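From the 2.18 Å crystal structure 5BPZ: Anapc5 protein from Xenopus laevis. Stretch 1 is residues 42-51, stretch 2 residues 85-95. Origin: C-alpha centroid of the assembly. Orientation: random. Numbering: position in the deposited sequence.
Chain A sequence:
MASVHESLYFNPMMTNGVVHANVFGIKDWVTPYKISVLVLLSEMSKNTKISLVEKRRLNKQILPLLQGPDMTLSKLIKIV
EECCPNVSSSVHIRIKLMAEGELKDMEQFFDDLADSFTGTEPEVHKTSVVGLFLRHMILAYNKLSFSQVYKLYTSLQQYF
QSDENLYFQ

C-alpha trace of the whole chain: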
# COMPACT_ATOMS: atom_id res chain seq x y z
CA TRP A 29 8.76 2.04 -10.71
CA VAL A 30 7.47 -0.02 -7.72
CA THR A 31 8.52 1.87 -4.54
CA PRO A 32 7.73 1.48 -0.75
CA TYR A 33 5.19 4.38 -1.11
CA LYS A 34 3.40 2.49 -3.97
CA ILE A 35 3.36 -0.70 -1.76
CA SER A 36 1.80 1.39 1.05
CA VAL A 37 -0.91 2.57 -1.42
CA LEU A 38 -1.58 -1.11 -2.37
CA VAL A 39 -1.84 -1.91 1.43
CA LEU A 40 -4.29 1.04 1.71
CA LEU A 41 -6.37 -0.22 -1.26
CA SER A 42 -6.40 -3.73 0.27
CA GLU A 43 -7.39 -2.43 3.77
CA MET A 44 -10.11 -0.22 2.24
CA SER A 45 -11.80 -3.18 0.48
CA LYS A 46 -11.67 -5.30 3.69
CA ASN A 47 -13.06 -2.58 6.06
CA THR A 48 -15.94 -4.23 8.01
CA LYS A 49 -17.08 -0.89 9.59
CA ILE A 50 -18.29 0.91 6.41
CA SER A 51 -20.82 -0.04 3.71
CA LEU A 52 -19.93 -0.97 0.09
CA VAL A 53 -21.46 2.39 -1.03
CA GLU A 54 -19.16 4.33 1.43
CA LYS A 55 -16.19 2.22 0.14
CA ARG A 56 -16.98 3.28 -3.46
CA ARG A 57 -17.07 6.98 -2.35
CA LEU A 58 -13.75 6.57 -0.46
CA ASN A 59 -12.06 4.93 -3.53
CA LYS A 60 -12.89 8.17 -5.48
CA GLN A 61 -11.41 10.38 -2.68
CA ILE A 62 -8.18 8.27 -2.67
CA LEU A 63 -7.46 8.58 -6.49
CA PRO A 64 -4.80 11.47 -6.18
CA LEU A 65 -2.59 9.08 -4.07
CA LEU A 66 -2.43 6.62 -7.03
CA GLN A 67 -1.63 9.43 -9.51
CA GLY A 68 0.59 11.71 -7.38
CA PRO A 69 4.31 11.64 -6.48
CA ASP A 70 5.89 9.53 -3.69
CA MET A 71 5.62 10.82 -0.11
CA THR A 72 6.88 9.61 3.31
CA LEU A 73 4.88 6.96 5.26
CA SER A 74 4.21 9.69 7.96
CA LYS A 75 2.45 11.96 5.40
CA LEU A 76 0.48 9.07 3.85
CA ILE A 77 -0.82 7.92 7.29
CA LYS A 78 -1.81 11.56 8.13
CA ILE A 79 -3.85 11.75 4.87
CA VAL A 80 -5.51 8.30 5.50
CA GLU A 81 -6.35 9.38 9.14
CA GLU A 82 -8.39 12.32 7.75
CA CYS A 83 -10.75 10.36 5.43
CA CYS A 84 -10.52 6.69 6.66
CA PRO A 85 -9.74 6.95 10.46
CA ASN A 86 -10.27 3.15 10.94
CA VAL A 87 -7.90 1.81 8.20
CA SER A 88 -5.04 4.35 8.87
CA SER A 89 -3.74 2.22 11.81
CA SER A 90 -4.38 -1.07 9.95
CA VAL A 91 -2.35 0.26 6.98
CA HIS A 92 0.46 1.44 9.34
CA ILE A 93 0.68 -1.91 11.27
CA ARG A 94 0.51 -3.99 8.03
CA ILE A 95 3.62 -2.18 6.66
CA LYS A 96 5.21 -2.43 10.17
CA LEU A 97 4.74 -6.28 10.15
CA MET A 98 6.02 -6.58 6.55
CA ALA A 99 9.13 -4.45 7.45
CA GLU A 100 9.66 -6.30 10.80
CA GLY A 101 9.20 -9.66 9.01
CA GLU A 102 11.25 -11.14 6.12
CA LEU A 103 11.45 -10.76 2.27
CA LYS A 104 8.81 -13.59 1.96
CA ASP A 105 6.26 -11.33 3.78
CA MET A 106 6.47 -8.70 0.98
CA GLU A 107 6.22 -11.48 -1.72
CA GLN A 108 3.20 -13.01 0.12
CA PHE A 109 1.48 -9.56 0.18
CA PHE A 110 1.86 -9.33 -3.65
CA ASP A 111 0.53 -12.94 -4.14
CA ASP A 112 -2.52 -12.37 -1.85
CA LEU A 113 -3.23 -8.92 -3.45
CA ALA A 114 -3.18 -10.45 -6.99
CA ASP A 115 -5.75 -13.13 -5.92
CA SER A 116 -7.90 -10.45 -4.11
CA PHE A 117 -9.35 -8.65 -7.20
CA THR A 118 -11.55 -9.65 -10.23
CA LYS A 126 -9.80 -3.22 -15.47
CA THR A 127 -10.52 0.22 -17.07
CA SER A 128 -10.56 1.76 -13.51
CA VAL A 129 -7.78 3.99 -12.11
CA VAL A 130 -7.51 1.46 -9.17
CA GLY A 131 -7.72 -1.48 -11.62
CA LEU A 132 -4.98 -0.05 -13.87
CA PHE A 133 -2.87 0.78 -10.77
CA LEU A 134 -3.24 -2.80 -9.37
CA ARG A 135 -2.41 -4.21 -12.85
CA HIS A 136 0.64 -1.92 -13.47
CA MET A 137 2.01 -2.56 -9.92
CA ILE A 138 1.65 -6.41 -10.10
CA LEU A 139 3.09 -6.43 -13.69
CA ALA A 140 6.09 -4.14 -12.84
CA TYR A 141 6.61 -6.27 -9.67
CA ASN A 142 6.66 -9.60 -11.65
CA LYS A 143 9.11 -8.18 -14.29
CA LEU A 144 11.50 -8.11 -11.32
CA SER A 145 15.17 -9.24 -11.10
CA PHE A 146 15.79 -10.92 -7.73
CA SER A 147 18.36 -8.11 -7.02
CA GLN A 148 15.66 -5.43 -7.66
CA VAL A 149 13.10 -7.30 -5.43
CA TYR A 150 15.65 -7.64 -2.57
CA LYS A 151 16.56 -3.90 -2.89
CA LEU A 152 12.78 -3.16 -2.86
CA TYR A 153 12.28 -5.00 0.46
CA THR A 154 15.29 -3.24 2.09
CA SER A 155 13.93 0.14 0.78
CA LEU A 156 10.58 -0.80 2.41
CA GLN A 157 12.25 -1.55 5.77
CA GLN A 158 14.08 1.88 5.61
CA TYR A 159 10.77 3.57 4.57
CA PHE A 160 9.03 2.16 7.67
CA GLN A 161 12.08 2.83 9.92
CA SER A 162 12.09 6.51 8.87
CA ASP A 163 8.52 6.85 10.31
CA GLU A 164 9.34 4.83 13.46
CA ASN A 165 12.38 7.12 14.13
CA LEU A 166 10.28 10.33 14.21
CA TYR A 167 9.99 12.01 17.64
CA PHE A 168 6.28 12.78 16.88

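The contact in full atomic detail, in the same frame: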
# COMPACT_ATOMS: atom_id res chain seq x y z
N SER A 42 -6.02 -2.43 -0.30
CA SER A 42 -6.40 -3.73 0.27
C SER A 42 -7.23 -3.55 1.55
O SER A 42 -8.31 -4.14 1.67
CB SER A 42 -5.17 -4.57 0.53
OG SER A 42 -5.52 -5.83 1.07
N GLU A 43 -6.73 -2.72 2.50
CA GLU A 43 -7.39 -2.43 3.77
C GLU A 43 -8.73 -1.73 3.59
O GLU A 43 -9.65 -1.96 4.37
CB GLU A 43 -6.47 -1.64 4.72
CG GLU A 43 -5.30 -2.46 5.25
CD GLU A 43 -5.66 -3.82 5.83
OE1 GLU A 43 -6.54 -3.87 6.72
OE2 GLU A 43 -5.09 -4.83 5.36
N MET A 44 -8.85 -0.91 2.54
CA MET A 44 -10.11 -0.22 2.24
C MET A 44 -11.19 -1.21 1.81
O MET A 44 -12.32 -1.09 2.26
CB MET A 44 -9.91 0.86 1.17
CG MET A 44 -9.46 2.18 1.74
SD MET A 44 -8.83 3.29 0.45
CE MET A 44 -10.40 3.93 -0.18
N SER A 45 -10.84 -2.20 0.96
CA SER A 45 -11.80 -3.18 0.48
C SER A 45 -12.26 -4.14 1.57
O SER A 45 -13.38 -4.62 1.52
CB SER A 45 -11.26 -3.94 -0.73
OG SER A 45 -10.06 -4.64 -0.43
N LYS A 46 -11.42 -4.38 2.57
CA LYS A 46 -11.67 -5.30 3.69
C LYS A 46 -12.43 -4.67 4.86
O LYS A 46 -12.95 -5.41 5.69
CB LYS A 46 -10.34 -5.89 4.19
CG LYS A 46 -9.69 -6.89 3.24
CD LYS A 46 -8.18 -7.03 3.48
CE LYS A 46 -7.83 -8.12 4.46
NZ LYS A 46 -6.38 -8.10 4.81
N ASN A 47 -12.44 -3.33 4.96
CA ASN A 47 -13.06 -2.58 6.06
C ASN A 47 -14.49 -3.07 6.39
O ASN A 47 -15.40 -2.91 5.59
CB ASN A 47 -13.04 -1.07 5.76
CG ASN A 47 -13.32 -0.15 6.92
OD1 ASN A 47 -13.81 -0.54 7.99
ND2 ASN A 47 -13.06 1.14 6.71
N THR A 48 -14.66 -3.68 7.56
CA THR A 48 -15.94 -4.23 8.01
C THR A 48 -16.85 -3.17 8.68
O THR A 48 -17.99 -3.48 9.02
CB THR A 48 -15.70 -5.40 8.98
OG1 THR A 48 -15.02 -4.90 10.13
CG2 THR A 48 -14.90 -6.55 8.35
N LYS A 49 -16.35 -1.94 8.87
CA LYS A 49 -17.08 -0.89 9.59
C LYS A 49 -17.77 0.14 8.69
O LYS A 49 -18.48 1.01 9.21
CB LYS A 49 -16.17 -0.21 10.62
CG LYS A 49 -15.68 -1.17 11.70
CD LYS A 49 -14.86 -0.46 12.74
CE LYS A 49 -14.29 -1.43 13.75
NZ LYS A 49 -13.41 -0.74 14.74
N ILE A 50 -17.62 0.03 7.36
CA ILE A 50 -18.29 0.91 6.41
C ILE A 50 -18.97 0.09 5.31
O ILE A 50 -18.53 -1.03 5.01
CB ILE A 50 -17.40 2.06 5.84
CG1 ILE A 50 -16.31 1.53 4.90
CG2 ILE A 50 -16.82 2.96 6.96
CD1 ILE A 50 -15.80 2.57 3.95
N SER A 51 -20.05 0.62 4.75
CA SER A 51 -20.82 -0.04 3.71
C SER A 51 -20.06 -0.06 2.38
O SER A 51 -19.12 0.73 2.19
CB SER A 51 -22.15 0.69 3.53
OG SER A 51 -21.93 1.98 3.00
N PRO A 85 -10.41 7.07 9.15
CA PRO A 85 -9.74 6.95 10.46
C PRO A 85 -9.49 5.53 10.96
O PRO A 85 -8.49 5.30 11.64
CB PRO A 85 -10.65 7.74 11.40
CG PRO A 85 -11.45 8.63 10.52
CD PRO A 85 -11.66 7.87 9.26
N ASN A 86 -10.37 4.57 10.58
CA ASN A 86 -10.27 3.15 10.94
C ASN A 86 -9.02 2.51 10.32
O ASN A 86 -8.13 2.08 11.07
CB ASN A 86 -11.51 2.36 10.46
CG ASN A 86 -12.87 2.95 10.76
OD1 ASN A 86 -13.26 3.14 11.92
ND2 ASN A 86 -13.68 3.14 9.72
N VAL A 87 -8.94 2.49 8.98
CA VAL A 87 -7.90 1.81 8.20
C VAL A 87 -6.51 2.43 8.34
O VAL A 87 -5.55 1.71 8.08
CB VAL A 87 -8.26 1.57 6.69
CG1 VAL A 87 -9.65 0.97 6.52
CG2 VAL A 87 -8.10 2.82 5.84
N SER A 88 -6.36 3.71 8.73
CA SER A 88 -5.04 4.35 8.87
C SER A 88 -4.06 3.53 9.73
O SER A 88 -2.93 3.28 9.29
CB SER A 88 -5.17 5.77 9.43
OG SER A 88 -5.78 5.75 10.71
N SER A 89 -4.53 3.04 10.90
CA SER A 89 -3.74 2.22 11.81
C SER A 89 -3.47 0.86 11.21
O SER A 89 -2.35 0.36 11.32
CB SER A 89 -4.45 2.07 13.16
OG SER A 89 -4.48 3.30 13.86
N SER A 90 -4.48 0.25 10.57
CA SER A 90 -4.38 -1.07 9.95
C SER A 90 -3.35 -1.06 8.83
O SER A 90 -2.63 -2.03 8.66
CB SER A 90 -5.74 -1.51 9.41
OG SER A 90 -6.71 -1.52 10.44
N VAL A 91 -3.30 0.04 8.07
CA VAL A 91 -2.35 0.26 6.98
C VAL A 91 -0.95 0.34 7.59
O VAL A 91 -0.05 -0.38 7.16
CB VAL A 91 -2.71 1.53 6.16
CG1 VAL A 91 -1.57 1.94 5.23
CG2 VAL A 91 -3.99 1.32 5.37
N HIS A 92 -0.79 1.20 8.62
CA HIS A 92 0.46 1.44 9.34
C HIS A 92 1.07 0.15 9.93
O HIS A 92 2.25 -0.12 9.69
CB HIS A 92 0.28 2.53 10.40
CG HIS A 92 1.52 2.83 11.18
ND1 HIS A 92 2.56 3.55 10.62
CD2 HIS A 92 1.87 2.47 12.43
CE1 HIS A 92 3.50 3.62 11.55
NE2 HIS A 92 3.13 2.97 12.66
N ILE A 93 0.25 -0.65 10.64
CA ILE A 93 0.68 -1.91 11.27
C ILE A 93 0.97 -3.00 10.23
O ILE A 93 1.85 -3.83 10.46
CB ILE A 93 -0.32 -2.40 12.39
CG1 ILE A 93 -0.64 -1.30 13.44
CG2 ILE A 93 0.14 -3.70 13.08
CD1 ILE A 93 0.50 -0.84 14.41
N ARG A 94 0.26 -3.00 9.09
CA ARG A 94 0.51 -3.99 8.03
C ARG A 94 1.91 -3.79 7.43
O ARG A 94 2.61 -4.78 7.19
CB ARG A 94 -0.58 -3.95 6.94
CG ARG A 94 -0.33 -4.91 5.78
CD ARG A 94 -1.26 -6.10 5.81
NE ARG A 94 -2.45 -5.85 5.00
CZ ARG A 94 -2.79 -6.56 3.93
NH1 ARG A 94 -2.07 -7.60 3.55
NH2 ARG A 94 -3.88 -6.24 3.25
N ILE A 95 2.30 -2.53 7.18
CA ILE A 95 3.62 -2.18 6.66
C ILE A 95 4.66 -2.51 7.72
O ILE A 95 5.64 -3.19 7.41
CB ILE A 95 3.68 -0.71 6.15
CG1 ILE A 95 2.81 -0.55 4.89
CG2 ILE A 95 5.14 -0.25 5.87
CD1 ILE A 95 2.07 0.78 4.85
O HOH W 1 -12.65 4.35 7.43

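This is a modest helix-against-helix contact in which one acidic side chain, Glu 43, packs into a groove of the partner helix and is held there by a salt bridge to Arg 94, while asparagines and a water extend the contact beyond the end of the first helix.

The two helices run closer to antiparallel than to parallel: the angle between their N-to-C directions is 134°, and their axes approach to 9.6 Å. The backbones come nearest where the CA atoms of Glu 43 and Val 87 lie 6.2 Å apart, and the buried surface, summed over both sides, is 456 Å². Glu 43 and Arg 94 contribute the two largest shares.

Glu 43 is a knob seated among Val 87, Ser 90, Val 91 and Arg 94, positions spaced along one side of the second helix. The base of its side chain makes the apolar part of this fit, with Glu 43 CB 4.2 Å from Val 87 CB and 3.9 Å from Val 91 CG2. With chi1 and chi2 both m, the carboxylate sits between Ser 90 and Arg 94, with Glu 43 OE1 3.7 Å from Ser 90 CB and OE2 turned to the guanidinium of Arg 94. There a single oxygen takes two hydrogen bonds: Glu 43 OE2 is 2.9 Å from Arg 94 NE and 2.8 Å from Arg 94 NH2, with N-H...acceptor angles of 134° and 132°. Opposite charges thus reinforce a forked pair of bonds.

Ser 42 adds a weak hydrogen bond at the same edge, Arg 94 NH2 to Ser 42 OG at 2.8 Å, with an angle of 116°. Lys 46 lies over one face of the guanidinium. Lys 46 NZ is 3.5 Å from Arg 94 NH2, but both groups are donors and carry like charge, so this is no bond. The carboxylate lies close to both cations and can offset their repulsion: Lys 46 NZ also forms a salt bridge with Glu 43 OE2 at 3.6 Å.

Val 87 fills the space on the other flank of the knob. Val 87 CG1 lies 3.6 Å from Glu 43 O and 3.4 Å from Asn 47 ND2, while Val 87 CG2 makes a looser apolar contact with Met 44 CG at 4.4 Å.

Past the helix, Asn 47 OD1 accepts a hydrogen bond from Lys 49 N at 3.0 Å, bracing the turn. Water 1 then links the stretches, accepting weak hydrogen bonds from Asn 47 ND2 at 3.3 Å and Asn 86 ND2 at 2.8 Å.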